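Local coordinates for long form salivary protein D7L1 (PDB 3DXL) that binds and sequesters host biogenic amines and eicosanoids, so modulating the blood feeding of female mosquitoes on vertebrates, at residues Arg176-Leu181 / Glu262-Arg267; Gln151-Phe156 / Thr190-Lys195. All coordinates share one frame; numbering follows the deposited sequence.

Contact 1 (R176-L181 with E262-R267) lies in the C-terminal pocket of D7L1, the one that takes biogenic amines; contact 2 (Q151-F156 with T190-K195), its centre 11 Å away, joins two helices and packs against that pocket through F154 and V193. Contact 1 holds two noradrenaline-binding residues, R176 and D265, with a Tris molecule beside them. The contacts meet at the F264 ring: F264 CE2 lies 3.4 Å from F154 CE1, in an edge-to-face pair, and F264 CZ lies 3.9 Å from V193 CG1. E268, another noradrenaline-binding residue, has its side chain about 6 Å from that of D265 and about 3 Å from that of F154.

Contact 1 of 2, residues Arg176-Leu181 / Glu262-Arg267; sequences RQYTVL and EAFDYR. With TRS (2-amino-2-hydroxymethyl-propane-1,3-diol), chain C.
Y178 and D265 meet because each swings its first side-chain bond anti to its own carbonyl carbon (chi1 -71° for Y178), which carries the phenol across from its loop and brings the carboxylate round to it from helix 257-271. Y178 OH donates to D265 OD1 at 2.6 Å. The bond is short but not coplanar with its acceptor: the hydroxyl comes in 50° above the carboxylate plane. The ring and carboxylate planes are themselves 38° apart. F264, the residue before D265, sets its ring edge against the phenol: Y178 OH lies in the plane of the F264 ring, at its edge, and Y178 CE1 packs 3.7 Å from F264 CD2.

The Tris molecule, probably from the crystallisation liquor, bridges the two segments, bonded to D265 on one and to the backbone of R176 on the other. Its amine N donates to D265 OD1 at 3.0 Å, so that one oxygen accepts from both the phenol and the amine. The same N reaches the backbone R176 O at 3.3 Å, and Tris O3 makes a weak bond to that carbonyl. Over one face of the Y178 ring, O3 stands 3.6 Å above the plane, offset toward the rim. The extended chain of R176 runs past the molecule, CG 3.7 Å from Tris C1, and carries its guanidinium on to a salt bridge with E158.

Y178, with positive phi, is the C-prime residue of the Schellman motif that ends helix 172-175. R176, D265 and E158 all bind noradrenaline, and the Tris amine paired with an acidic side chain is consistent with how a biogenic amine would be gripped in the C-terminal pocket of this odorant-binding-protein fold.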
loop_
_atom_site.group_PDB
_atom_site.type_symbol
_atom_site.label_atom_id
_atom_site.label_comp_id
_atom_site.label_asym_id
_atom_site.label_seq_id
_atom_site.Cartn_x
_atom_site.Cartn_y
_atom_site.Cartn_z
ATOM N N ARG A 176 18.164 -12.723 -0.533
ATOM C CA ARG A 176 17.397 -12.765 -1.775
ATOM C C ARG A 176 17.126 -14.192 -2.230
ATOM O O ARG A 176 16.275 -14.414 -3.092
ATOM C CB ARG A 176 18.097 -11.988 -2.884
ATOM C CG ARG A 176 18.101 -10.489 -2.673
ATOM C CD ARG A 176 18.635 -9.808 -3.902
ATOM N NE ARG A 176 18.640 -8.354 -3.764
ATOM C CZ ARG A 176 19.036 -7.516 -4.716
ATOM N NH1 ARG A 176 19.455 -7.981 -5.888
ATOM N NH2 ARG A 176 19.007 -6.207 -4.496
ATOM N N GLN A 177 17.848 -15.145 -1.646
ATOM C CA GLN A 177 17.619 -16.572 -1.912
ATOM C C GLN A 177 16.753 -17.227 -0.830
ATOM O O GLN A 177 16.733 -18.457 -0.679
ATOM C CB GLN A 177 18.950 -17.311 -2.091
ATOM C CG GLN A 177 19.750 -16.843 -3.302
ATOM C CD GLN A 177 21.050 -17.595 -3.465
ATOM O OE1 GLN A 177 21.073 -18.718 -3.972
ATOM N NE2 GLN A 177 22.141 -16.982 -3.030
ATOM N N TYR A 178 16.028 -16.396 -0.086
ATOM C CA TYR A 178 15.052 -16.867 0.913
ATOM C C TYR A 178 15.669 -17.579 2.118
ATOM O O TYR A 178 15.010 -18.373 2.774
ATOM C CB TYR A 178 13.937 -17.718 0.271
ATOM C CG TYR A 178 12.990 -16.895 -0.576
ATOM C CD1 TYR A 178 11.951 -16.165 0.010
ATOM C CD2 TYR A 178 13.140 -16.830 -1.955
ATOM C CE1 TYR A 178 11.088 -15.398 -0.755
ATOM C CE2 TYR A 178 12.284 -16.059 -2.740
ATOM C CZ TYR A 178 11.245 -15.351 -2.128
ATOM O OH TYR A 178 10.363 -14.579 -2.869
ATOM N N THR A 179 16.927 -17.281 2.420
ATOM C CA THR A 179 17.509 -17.706 3.687
ATOM C C THR A 179 16.911 -16.859 4.805
ATOM O O THR A 179 16.926 -15.624 4.746
ATOM C CB THR A 179 19.039 -17.600 3.667
ATOM O OG1 THR A 179 19.537 -18.600 2.781
ATOM C CG2 THR A 179 19.635 -17.835 5.042
ATOM N N VAL A 180 16.371 -17.524 5.815
ATOM C CA VAL A 180 15.766 -16.847 6.955
ATOM C C VAL A 180 16.803 -16.655 8.057
ATOM O O VAL A 180 17.111 -17.586 8.802
ATOM C CB VAL A 180 14.553 -17.629 7.500
ATOM C CG1 VAL A 180 13.928 -16.873 8.668
ATOM C CG2 VAL A 180 13.503 -17.870 6.399
ATOM N N LEU A 181 17.367 -15.457 8.134
ATOM C CA LEU A 181 18.308 -15.113 9.189
ATOM C C LEU A 181 17.588 -14.913 10.530
ATOM O O LEU A 181 16.363 -14.734 10.566
ATOM C CB LEU A 181 19.136 -13.884 8.795
ATOM C CG LEU A 181 19.889 -13.979 7.461
ATOM C CD1 LEU A 181 20.558 -12.660 7.135
ATOM C CD2 LEU A 181 20.935 -15.102 7.487
ATOM N N GLU A 262 6.982 -17.678 -5.333
ATOM C CA GLU A 262 6.503 -17.195 -6.616
ATOM C C GLU A 262 5.645 -15.929 -6.472
ATOM O O GLU A 262 5.843 -14.940 -7.188
ATOM C CB GLU A 262 5.751 -18.298 -7.358
ATOM C CG GLU A 262 5.452 -17.922 -8.780
ATOM C CD GLU A 262 4.865 -19.037 -9.631
ATOM O OE1 GLU A 262 4.790 -20.209 -9.186
ATOM O OE2 GLU A 262 4.493 -18.723 -10.773
ATOM N N ALA A 263 4.719 -15.954 -5.521
ATOM C CA ALA A 263 3.841 -14.819 -5.267
ATOM C C ALA A 263 4.626 -13.594 -4.783
ATOM O O ALA A 263 4.370 -12.461 -5.205
ATOM C CB ALA A 263 2.796 -15.209 -4.256
ATOM N N PHE A 264 5.571 -13.833 -3.881
ATOM C CA PHE A 264 6.379 -12.784 -3.249
ATOM C C PHE A 264 7.307 -12.161 -4.289
ATOM O O PHE A 264 7.470 -10.944 -4.334
ATOM C CB PHE A 264 7.185 -13.429 -2.118
ATOM C CG PHE A 264 7.555 -12.524 -0.962
ATOM C CD1 PHE A 264 6.578 -11.929 -0.174
ATOM C CD2 PHE A 264 8.892 -12.372 -0.585
ATOM C CE1 PHE A 264 6.933 -11.172 0.935
ATOM C CE2 PHE A 264 9.245 -11.607 0.528
ATOM C CZ PHE A 264 8.251 -11.009 1.281
ATOM N N ASP A 265 7.897 -12.995 -5.142
ATOM C CA ASP A 265 8.733 -12.494 -6.231
ATOM C C ASP A 265 7.938 -11.568 -7.148
ATOM O O ASP A 265 8.407 -10.495 -7.537
ATOM C CB ASP A 265 9.306 -13.633 -7.089
ATOM C CG ASP A 265 10.472 -14.360 -6.437
ATOM O OD1 ASP A 265 10.970 -13.954 -5.368
ATOM O OD2 ASP A 265 10.879 -15.374 -7.034
ATOM N N TYR A 266 6.730 -11.979 -7.521
ATOM C CA TYR A 266 5.931 -11.146 -8.419
ATOM C C TYR A 266 5.469 -9.859 -7.725
ATOM O O TYR A 266 5.420 -8.792 -8.351
ATOM C CB TYR A 266 4.743 -11.924 -8.975
ATOM C CG TYR A 266 3.976 -11.224 -10.086
ATOM C CD1 TYR A 266 4.638 -10.552 -11.117
ATOM C CD2 TYR A 266 2.578 -11.271 -10.121
ATOM C CE1 TYR A 266 3.926 -9.932 -12.139
ATOM C CE2 TYR A 266 1.867 -10.661 -11.147
ATOM C CZ TYR A 266 2.546 -10.000 -12.147
ATOM O OH TYR A 266 1.859 -9.404 -13.174
ATOM N N ARG A 267 5.183 -9.947 -6.428
ATOM C CA ARG A 267 4.876 -8.743 -5.666
ATOM C C ARG A 267 6.047 -7.768 -5.678
ATOM O O ARG A 267 5.832 -6.556 -5.815
ATOM C CB ARG A 267 4.448 -9.072 -4.237
ATOM C CG ARG A 267 4.079 -7.829 -3.405
ATOM C CD ARG A 267 2.997 -6.987 -4.082
ATOM N NE ARG A 267 2.571 -5.823 -3.310
ATOM C CZ ARG A 267 1.629 -5.845 -2.374
ATOM N NH1 ARG A 267 1.029 -6.989 -2.038
ATOM N NH2 ARG A 267 1.268 -4.709 -1.777
HETATM C C TRS C . 13.323 -11.681 -3.885
HETATM C C1 TRS C . 14.585 -10.824 -3.766
HETATM C C2 TRS C . 12.298 -11.005 -4.792
HETATM C C3 TRS C . 12.717 -11.936 -2.509
HETATM N N TRS C . 13.690 -12.971 -4.488
HETATM O O1 TRS C . 14.325 -9.604 -3.101
HETATM O O2 TRS C . 12.844 -10.848 -6.084
HETATM O O3 TRS C . 13.623 -12.689 -1.730
#

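Contact 2 of 2, residues Gln151-Phe156 / Thr190-Lys195; sequences QSYFEF and TDCVMK
F154 offers the face of its ring to V193, while Y153 and F156 meet C192 obliquely: three aromatics from the first turn of helix 153-161 pack on helix 184-196 in the all-helical PBP/GOBP fold, beside the C157-C192 disulfide that ties these helices together. At F154, V193 CG1 sits over the centre of the ring, 3.8 Å from its centroid and 11° off the normal, a CH-pi contact in which the two side chains cross at about a right angle. With CG1 anti to the backbone N (chi1 175°), V193 puts this one methyl against the ring.

Away from F154, the sulfur of C192 sits beside both of the other two aromatics. F156 CE2 is its nearer neighbour at 3.7 Å; Y153 CE2 comes to 4.2 Å. Both are sulfur-aromatic contacts, and in each the sulfur stands well off the ring normal. The two rings also touch each other, F156 CD2 standing 3.5 Å above the Y153 plane and offset toward the rim, so the sulfur, phenyl and phenol form one continuous patch.

The start of helix 153-161 is capped by S152, whose OG accepts from E155 N at 3.2 Å in a nearly straight bond (167°). That hydroxyl also bonds E268, which binds noradrenaline, linking the helix start to the amine pocket. On helix 184-196, K195 NZ forms a salt bridge with D191 one turn back, using the syn lone pair of OD2.

A single water completes the polar side of the contact: it donates to C192 O at 2.7 Å and is hydrogen-bonded to Y153 OH at 2.7 Å.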
loop_
_atom_site.group_PDB
_atom_site.type_symbol
_atom_site.label_atom_id
_atom_site.label_comp_id
_atom_site.label_asym_id
_atom_site.label_seq_id
_atom_site.Cartn_x
_atom_site.Cartn_y
_atom_site.Cartn_z
ATOM N N GLN A 151 10.554 2.882 -7.188
ATOM C CA GLN A 151 11.554 2.095 -6.469
ATOM C C GLN A 151 10.946 0.793 -5.940
ATOM O O GLN A 151 9.912 0.801 -5.287
ATOM C CB GLN A 151 12.163 2.904 -5.321
ATOM C CG GLN A 151 13.244 2.138 -4.565
ATOM C CD GLN A 151 13.838 2.921 -3.414
ATOM O OE1 GLN A 151 13.169 3.748 -2.783
ATOM N NE2 GLN A 151 15.108 2.637 -3.112
ATOM N N SER A 152 11.594 -0.335 -6.218
ATOM C CA SER A 152 11.206 -1.583 -5.569
ATOM C C SER A 152 11.100 -1.380 -4.062
ATOM O O SER A 152 12.030 -0.850 -3.443
ATOM C CB SER A 152 12.272 -2.630 -5.834
ATOM O OG SER A 152 12.095 -3.751 -4.984
ATOM N N TYR A 153 9.993 -1.799 -3.453
ATOM C CA TYR A 153 9.892 -1.660 -2.007
ATOM C C TYR A 153 10.950 -2.515 -1.303
ATOM O O TYR A 153 11.498 -2.134 -0.272
ATOM C CB TYR A 153 8.484 -1.973 -1.465
ATOM C CG TYR A 153 8.218 -1.214 -0.180
ATOM C CD1 TYR A 153 7.456 -0.046 -0.189
ATOM C CD2 TYR A 153 8.776 -1.622 1.036
ATOM C CE1 TYR A 153 7.245 0.683 0.970
ATOM C CE2 TYR A 153 8.581 -0.908 2.198
ATOM C CZ TYR A 153 7.813 0.254 2.162
ATOM O OH TYR A 153 7.616 0.983 3.313
ATOM N N PHE A 154 11.219 -3.692 -1.862
ATOM C CA PHE A 154 12.248 -4.571 -1.308
ATOM C C PHE A 154 13.609 -3.870 -1.304
ATOM O O PHE A 154 14.333 -3.928 -0.310
ATOM C CB PHE A 154 12.333 -5.885 -2.099
ATOM C CG PHE A 154 11.176 -6.838 -1.874
ATOM C CD1 PHE A 154 11.443 -8.171 -1.571
ATOM C CD2 PHE A 154 9.847 -6.449 -2.015
ATOM C CE1 PHE A 154 10.417 -9.085 -1.380
ATOM C CE2 PHE A 154 8.806 -7.383 -1.826
ATOM C CZ PHE A 154 9.097 -8.701 -1.512
ATOM N N GLU A 155 13.956 -3.217 -2.410
ATOM C CA GLU A 155 15.215 -2.480 -2.486
ATOM C C GLU A 155 15.281 -1.336 -1.494
ATOM O O GLU A 155 16.328 -1.092 -0.905
ATOM C CB GLU A 155 15.480 -2.003 -3.901
ATOM C CG GLU A 155 15.757 -3.157 -4.819
ATOM C CD GLU A 155 16.128 -2.739 -6.214
ATOM O OE1 GLU A 155 16.295 -1.524 -6.473
ATOM O OE2 GLU A 155 16.264 -3.649 -7.057
ATOM N N PHE A 156 14.169 -0.624 -1.306
ATOM C CA PHE A 156 14.111 0.420 -0.285
ATOM C C PHE A 156 14.534 -0.136 1.081
ATOM O O PHE A 156 15.375 0.457 1.759
ATOM C CB PHE A 156 12.705 1.044 -0.228
ATOM C CG PHE A 156 12.395 1.725 1.088
ATOM C CD1 PHE A 156 13.021 2.920 1.447
ATOM C CD2 PHE A 156 11.507 1.143 1.982
ATOM C CE1 PHE A 156 12.759 3.504 2.681
ATOM C CE2 PHE A 156 11.232 1.740 3.213
ATOM C CZ PHE A 156 11.863 2.918 3.559
ATOM N N THR A 190 12.785 -7.431 7.716
ATOM C CA THR A 190 11.643 -8.208 7.268
ATOM C C THR A 190 10.344 -7.512 7.672
ATOM O O THR A 190 9.372 -7.548 6.924
ATOM C CB THR A 190 11.729 -9.643 7.809
ATOM O OG1 THR A 190 12.914 -10.275 7.283
ATOM C CG2 THR A 190 10.545 -10.461 7.393
ATOM N N ASP A 191 10.340 -6.855 8.830
ATOM C CA ASP A 191 9.212 -5.997 9.210
ATOM C C ASP A 191 8.990 -4.882 8.175
ATOM O O ASP A 191 7.850 -4.610 7.773
ATOM C CB ASP A 191 9.427 -5.429 10.619
ATOM C CG ASP A 191 8.185 -4.754 11.170
ATOM O OD1 ASP A 191 7.121 -5.407 11.238
ATOM O OD2 ASP A 191 8.284 -3.572 11.521
ATOM N N CYS A 192 10.073 -4.249 7.738
ATOM C CA CYS A 192 10.005 -3.215 6.693
ATOM C C CYS A 192 9.341 -3.755 5.432
ATOM O O CYS A 192 8.440 -3.117 4.873
ATOM C CB CYS A 192 11.413 -2.689 6.389
ATOM S SG CYS A 192 11.559 -1.426 5.084
ATOM N N VAL A 193 9.755 -4.942 4.995
ATOM C CA VAL A 193 9.233 -5.513 3.753
ATOM C C VAL A 193 7.770 -5.949 3.908
ATOM O O VAL A 193 6.924 -5.595 3.083
ATOM C CB VAL A 193 10.095 -6.693 3.260
ATOM C CG1 VAL A 193 9.464 -7.351 2.050
ATOM C CG2 VAL A 193 11.505 -6.221 2.932
ATOM N N MET A 194 7.482 -6.711 4.960
ATOM C CA MET A 194 6.130 -7.241 5.171
ATOM C C MET A 194 5.088 -6.140 5.370
ATOM O O MET A 194 3.952 -6.270 4.921
ATOM C CB MET A 194 6.110 -8.218 6.350
ATOM C CG MET A 194 6.950 -9.466 6.136
ATOM S SD MET A 194 6.224 -10.689 5.017
ATOM C CE MET A 194 5.026 -11.489 6.103
ATOM N N LYS A 195 5.477 -5.059 6.042
ATOM C CA LYS A 195 4.572 -3.921 6.177
ATOM C C LYS A 195 4.471 -3.149 4.866
ATOM O O LYS A 195 3.401 -2.654 4.507
ATOM C CB LYS A 195 4.995 -3.017 7.335
ATOM C CG LYS A 195 4.662 -3.642 8.667
ATOM C CD LYS A 195 5.149 -2.812 9.825
ATOM C CE LYS A 195 4.698 -3.404 11.143
ATOM N NZ LYS A 195 5.528 -2.907 12.264
HETATM O O HOH W 1 7.792 -0.545 5.562
#